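PDB 6TJ2: Alpha/beta hydrolase from Paenibacillus sp. VTT E-133280, which probably hydrolyses small ester substrates such as methyl salicylate, as an extracellular serine esterase functionally related to tobacco salicylic acid binding protein 2. Local coordinates for residues D101-Q105 with V130-I134; Q124-Q128 with L216-L222. All coordinates share one frame. Residues are numbered along the deposited sequence.

Contact 1: residues D101-Q105 with V130-I134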
loop_
_atom_site.group_PDB
_atom_site.type_symbol
_atom_site.label_atom_id
_atom_site.label_comp_id
_atom_site.label_asym_id
_atom_site.label_seq_id
_atom_site.Cartn_x
_atom_site.Cartn_y
_atom_site.Cartn_z
ATOM N N ASP A 101 -2.775 37.309 -1.835
ATOM C CA ASP A 101 -3.020 38.523 -2.663
ATOM C C ASP A 101 -3.562 38.114 -4.025
ATOM O O ASP A 101 -4.412 38.824 -4.568
ATOM C CB ASP A 101 -1.759 39.356 -2.781
ATOM C CG ASP A 101 -1.337 40.110 -1.521
ATOM O OD1 ASP A 101 -2.172 40.261 -0.621
ATOM O OD2 ASP A 101 -0.153 40.534 -1.540
ATOM N N TYR A 102 -3.080 37.030 -4.612
ATOM C CA TYR A 102 -3.592 36.572 -5.935
ATOM C C TYR A 102 -5.070 36.237 -5.793
ATOM O O TYR A 102 -5.918 36.662 -6.643
ATOM C CB TYR A 102 -2.749 35.368 -6.381
ATOM C CG TYR A 102 -3.225 34.678 -7.617
ATOM C CD1 TYR A 102 -2.642 34.942 -8.846
ATOM C CD2 TYR A 102 -4.184 33.677 -7.534
ATOM C CE1 TYR A 102 -3.071 34.288 -9.988
ATOM C CE2 TYR A 102 -4.616 33.021 -8.662
ATOM C CZ TYR A 102 -4.037 33.303 -9.892
ATOM O OH TYR A 102 -4.414 32.618 -11.038
ATOM N N ILE A 103 -5.445 35.508 -4.758
ATOM C CA ILE A 103 -6.847 35.091 -4.489
ATOM C C ILE A 103 -7.704 36.343 -4.280
ATOM O O ILE A 103 -8.792 36.437 -4.890
ATOM C CB ILE A 103 -6.906 34.148 -3.276
ATOM C CG1 ILE A 103 -6.322 32.788 -3.643
ATOM C CG2 ILE A 103 -8.310 34.006 -2.718
ATOM C CD1 ILE A 103 -5.889 31.940 -2.482
ATOM N N LYS A 104 -7.226 37.337 -3.551
ATOM C CA LYS A 104 -8.059 38.528 -3.234
ATOM C C LYS A 104 -8.186 39.364 -4.493
ATOM O O LYS A 104 -9.279 39.884 -4.772
ATOM C CB LYS A 104 -7.433 39.332 -2.104
ATOM C CG LYS A 104 -7.582 38.638 -0.783
ATOM C CD LYS A 104 -6.855 39.406 0.270
ATOM C CE LYS A 104 -7.174 38.887 1.640
ATOM N NZ LYS A 104 -6.418 39.717 2.607
ATOM N N GLN A 105 -7.145 39.477 -5.272
ATOM C CA GLN A 105 -7.158 40.396 -6.446
ATOM C C GLN A 105 -8.116 39.847 -7.494
ATOM O O GLN A 105 -8.801 40.655 -8.136
ATOM C CB GLN A 105 -5.761 40.568 -7.036
ATOM C CG GLN A 105 -4.897 41.521 -6.203
ATOM C CD GLN A 105 -3.402 41.425 -6.442
ATOM O OE1 GLN A 105 -2.936 40.787 -7.388
ATOM N NE2 GLN A 105 -2.623 42.043 -5.565
ATOM N N VAL A 130 -7.875 33.112 4.467
ATOM C CA VAL A 130 -9.078 33.241 3.599
ATOM C C VAL A 130 -9.993 32.049 3.770
ATOM O O VAL A 130 -10.514 31.502 2.801
ATOM C CB VAL A 130 -8.694 33.473 2.128
ATOM C CG1 VAL A 130 -8.016 34.825 1.951
ATOM C CG2 VAL A 130 -7.825 32.382 1.518
ATOM N N PRO A 131 -10.309 31.635 5.016
ATOM C CA PRO A 131 -11.065 30.407 5.193
ATOM C C PRO A 131 -12.462 30.396 4.572
ATOM O O PRO A 131 -12.962 29.385 4.117
ATOM C CB PRO A 131 -11.210 30.296 6.713
ATOM C CG PRO A 131 -10.965 31.693 7.243
ATOM C CD PRO A 131 -9.899 32.235 6.302
ATOM N N ASP A 132 -13.078 31.562 4.545
ATOM C CA ASP A 132 -14.468 31.681 4.066
ATOM C C ASP A 132 -14.474 31.570 2.551
ATOM O O ASP A 132 -15.580 31.470 1.996
ATOM C CB ASP A 132 -15.142 32.971 4.564
ATOM C CG ASP A 132 -15.419 32.978 6.077
ATOM O OD1 ASP A 132 -15.384 31.873 6.717
ATOM O OD2 ASP A 132 -15.645 34.095 6.639
ATOM N N ARG A 133 -13.323 31.581 1.859
ATOM C CA ARG A 133 -13.263 31.500 0.373
ATOM C C ARG A 133 -13.131 30.042 -0.118
ATOM O O ARG A 133 -13.234 29.825 -1.313
ATOM C CB ARG A 133 -12.115 32.331 -0.190
ATOM C CG ARG A 133 -12.294 33.821 -0.006
ATOM C CD ARG A 133 -11.142 34.537 -0.654
ATOM N NE ARG A 133 -11.288 35.974 -0.426
ATOM C CZ ARG A 133 -11.839 36.815 -1.269
ATOM N NH1 ARG A 133 -12.289 36.428 -2.443
ATOM N NH2 ARG A 133 -11.957 38.082 -0.891
ATOM N N ILE A 134 -12.880 29.096 0.773
ATOM C CA ILE A 134 -12.411 27.751 0.374
ATOM C C ILE A 134 -13.524 26.720 0.560
ATOM O O ILE A 134 -14.067 26.610 1.685
ATOM C CB ILE A 134 -11.146 27.409 1.168
ATOM C CG1 ILE A 134 -10.011 28.399 0.884
ATOM C CG2 ILE A 134 -10.728 25.976 0.862
ATOM C CD1 ILE A 134 -8.898 28.300 1.889
HETATM O O HOH W 1 -11.290 40.289 -3.006
#
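Residues 101-105 form the last turn of helix 92-105. Residues 130-134 are the short link from helix 119-129 into strand 134-139. The two segments bury 195 Å² in all, and no direct hydrogen bond joins them. Val130 comes first. Its CA is 8.6 Å from Ile103 CA, the nearest CA pair across the segments, and its CB points toward the helix. The apolar contact is loose, with Val130 CG2 4.5 Å from Ile103 CD1. Val130 CG1 also lies 4.2 Å from Lys104 CE, near the end of the lysine chain. After Val130 the chain makes a 3-10 turn at 131-133, with Arg133 N hydrogen-bonded to Val130 O at 3.0 Å. The turn brings Arg133 back to the helix. The Arg133 side chain is extended through CD. Its CD packs on Ile103 CG2 at 3.5 Å, the tightest touch here. Farther out, NH2 lies 4.4 Å from Lys104 CG. A water accepts a weak hydrogen bond from Arg133 NH2 (3.1 Å) and donates one to Lys104 O (2.7 Å), a backbone carbonyl in the last turn of the helix. The charge is met just beyond this helix: Arg133 NH1 forms a salt bridge with Asp107 and a hydrogen bond with Leu108 O. Ile103 and Arg133 also touch Phe111 of strand 111-117. The arrangement belongs to the beta-alpha-beta architecture of the alpha/beta-hydrolase fold: the end of one helix meets the turn that leads from the next helix into a central strand.

Contact 2: residues Q124-Q128 with L216-L222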
loop_
_atom_site.group_PDB
_atom_site.type_symbol
_atom_site.label_atom_id
_atom_site.label_comp_id
_atom_site.label_asym_id
_atom_site.label_seq_id
_atom_site.Cartn_x
_atom_site.Cartn_y
_atom_site.Cartn_z
ATOM N N GLN A 124 -1.989 25.240 3.819
ATOM C CA GLN A 124 -2.328 25.422 5.251
ATOM C C GLN A 124 -2.308 26.902 5.615
ATOM O O GLN A 124 -3.270 27.395 6.243
ATOM C CB GLN A 124 -1.364 24.630 6.120
ATOM C CG GLN A 124 -1.527 23.112 6.046
ATOM C CD GLN A 124 -0.404 22.449 6.803
ATOM O OE1 GLN A 124 0.784 22.753 6.553
ATOM N NE2 GLN A 124 -0.735 21.579 7.761
ATOM N N THR A 125 -1.229 27.597 5.325
ATOM C CA THR A 125 -1.071 28.975 5.782
ATOM C C THR A 125 -1.991 29.906 5.011
ATOM O O THR A 125 -2.564 30.847 5.625
ATOM C CB THR A 125 0.381 29.402 5.724
ATOM O OG1 THR A 125 0.870 29.255 4.396
ATOM C CG2 THR A 125 1.249 28.661 6.711
ATOM N N VAL A 126 -2.282 29.607 3.759
ATOM C CA VAL A 126 -3.259 30.393 2.990
ATOM C C VAL A 126 -4.666 30.238 3.561
ATOM O O VAL A 126 -5.389 31.238 3.747
ATOM C CB VAL A 126 -3.200 30.054 1.501
ATOM C CG1 VAL A 126 -4.375 30.616 0.706
ATOM C CG2 VAL A 126 -1.871 30.534 0.904
ATOM N N SER A 127 -5.055 29.004 3.882
ATOM C CA SER A 127 -6.406 28.735 4.392
ATOM C C SER A 127 -6.629 29.462 5.698
ATOM O O SER A 127 -7.806 29.793 5.958
ATOM C CB SER A 127 -6.663 27.277 4.485
ATOM O OG SER A 127 -5.951 26.747 5.567
ATOM N N GLN A 128 -5.579 29.761 6.478
ATOM C CA GLN A 128 -5.730 30.524 7.763
ATOM C C GLN A 128 -6.230 31.930 7.524
ATOM O O GLN A 128 -6.824 32.540 8.460
ATOM C CB GLN A 128 -4.381 30.572 8.492
ATOM C CG GLN A 128 -4.018 29.193 8.938
ATOM C CD GLN A 128 -2.819 29.120 9.838
ATOM O OE1 GLN A 128 -1.818 29.840 9.675
ATOM N NE2 GLN A 128 -2.836 28.132 10.645
ATOM N N LEU A 216 0.330 26.903 12.960
ATOM C CA LEU A 216 -0.794 26.273 12.235
ATOM C C LEU A 216 -1.975 25.955 13.149
ATOM O O LEU A 216 -2.841 25.207 12.771
ATOM C CB LEU A 216 -0.282 25.017 11.530
ATOM C CG LEU A 216 0.814 25.201 10.518
ATOM C CD1 LEU A 216 1.332 23.863 10.058
ATOM C CD2 LEU A 216 0.284 26.001 9.334
ATOM N N LYS A 217 -2.055 26.652 14.290
ATOM C CA LYS A 217 -3.196 26.480 15.201
ATOM C C LYS A 217 -4.507 26.793 14.484
ATOM O O LYS A 217 -5.503 26.045 14.659
ATOM C CB LYS A 217 -3.037 27.402 16.404
ATOM C CG LYS A 217 -1.840 27.051 17.274
ATOM C CD LYS A 217 -1.864 27.862 18.561
ATOM C CE LYS A 217 -0.920 27.270 19.580
ATOM N NZ LYS A 217 0.484 27.354 19.118
ATOM N N LYS A 218 -4.535 27.888 13.701
ATOM C CA LYS A 218 -5.776 28.271 13.019
ATOM C C LYS A 218 -6.151 27.152 12.037
ATOM O O LYS A 218 -7.306 26.756 11.991
ATOM C CB LYS A 218 -5.698 29.667 12.405
ATOM C CG LYS A 218 -6.943 30.020 11.624
ATOM C CD LYS A 218 -7.172 31.511 11.436
ATOM C CE LYS A 218 -8.555 31.841 10.909
ATOM N NZ LYS A 218 -9.603 31.392 11.852
ATOM N N PHE A 219 -5.196 26.692 11.217
ATOM C CA PHE A 219 -5.484 25.631 10.233
ATOM C C PHE A 219 -6.141 24.422 10.893
ATOM O O PHE A 219 -7.138 23.895 10.377
ATOM C CB PHE A 219 -4.219 25.198 9.511
ATOM C CG PHE A 219 -4.444 23.996 8.633
ATOM C CD1 PHE A 219 -5.088 24.137 7.420
ATOM C CD2 PHE A 219 -4.136 22.718 9.052
ATOM C CE1 PHE A 219 -5.395 23.027 6.667
ATOM C CE2 PHE A 219 -4.438 21.603 8.278
ATOM C CZ PHE A 219 -5.048 21.762 7.074
ATOM N N TYR A 220 -5.575 23.997 12.018
ATOM C CA TYR A 220 -6.069 22.781 12.716
ATOM C C TYR A 220 -7.371 23.058 13.475
ATOM O O TYR A 220 -7.980 22.051 13.843
ATOM C CB TYR A 220 -4.986 22.169 13.608
ATOM C CG TYR A 220 -3.961 21.451 12.759
ATOM C CD1 TYR A 220 -4.310 20.281 12.101
ATOM C CD2 TYR A 220 -2.732 21.968 12.506
ATOM C CE1 TYR A 220 -3.397 19.613 11.293
ATOM C CE2 TYR A 220 -1.818 21.351 11.669
ATOM C CZ TYR A 220 -2.150 20.159 11.046
ATOM O OH TYR A 220 -1.304 19.501 10.192
ATOM N N SER A 221 -7.879 24.283 13.540
ATOM C CA SER A 221 -9.228 24.567 14.094
ATOM C C SER A 221 -10.268 24.707 12.985
ATOM O O SER A 221 -11.451 24.665 13.313
ATOM C CB SER A 221 -9.161 25.821 14.914
ATOM O OG SER A 221 -9.115 26.964 14.064
ATOM N N LEU A 222 -9.870 24.814 11.723
ATOM C CA LEU A 222 -10.793 25.064 10.586
ATOM C C LEU A 222 -11.709 23.866 10.376
ATOM O O LEU A 222 -11.240 22.739 10.538
ATOM C CB LEU A 222 -9.994 25.298 9.299
ATOM C CG LEU A 222 -9.163 26.579 9.245
ATOM C CD1 LEU A 222 -8.499 26.740 7.875
ATOM C CD2 LEU A 222 -9.991 27.796 9.609
#
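Segment 124-128 of helix 119-129 and the weakly bonded helix 217-221 cross at 79°, with their axes 8.5 Å apart at the closest point. Together the segments bury 455 Å². The clearest specific interaction is a CH-pi contact. Gln124 CG sits over one face of the Phe219 ring, 3.7 Å from its centroid and almost on the ring normal. Ser127 OG lies at the ring's edge, 3.3 Å from Phe219 CD1. This hydroxyl donates to Gln124 O at 2.8 Å within its own helix. Leu216 CD2 makes an apolar contact with Thr125 CG2 at 3.9 Å. Leu222 CD1 packs against the Ser127 hydroxyl, 3.4 Å from OG. Gln128 has the largest area covered by the other segment, and its side chain reaches over the start of the short helix. The nearest CA pair is here, Gln128 CA and Phe219 CA at 5.5 Å. Lys218 CE also touches Gln128 O at 3.1 Å. Among polar groups, Gln124 NE2 and Tyr220 OH are 3.2 Å apart, and both hydrogen-bond to Pro145 O. Helix 119-129 thus meets helix 217-221 here, while its Val126 packs on helix 92-105. Gln124 and Phe219 both reach Phe139 of strand 134-139.

Overall arrangement
The two contacts are neighbours, with centres 13 Å apart, and helix 119-129 connects them. Contact 2 uses its last turns, and segment 130-134 of contact 1 follows directly after its end. They also touch: Ile103 CD1 is 3.8 Å from Val126 CG1, Ile134 CD1 is 3.6 Å from Ser127 CA, and Pro131 CB is 4.0 Å from Leu222 CD2. Along the chain the segments alternate. Segment 216-222 packs on a helix 88 residues earlier. Helix 119-129 follows the probable nucleophile elbow, where Ser117 would form a triad with His264 and Asp234. Both contacts therefore pack around the helix behind the likely nucleophile, toward its C-terminal end.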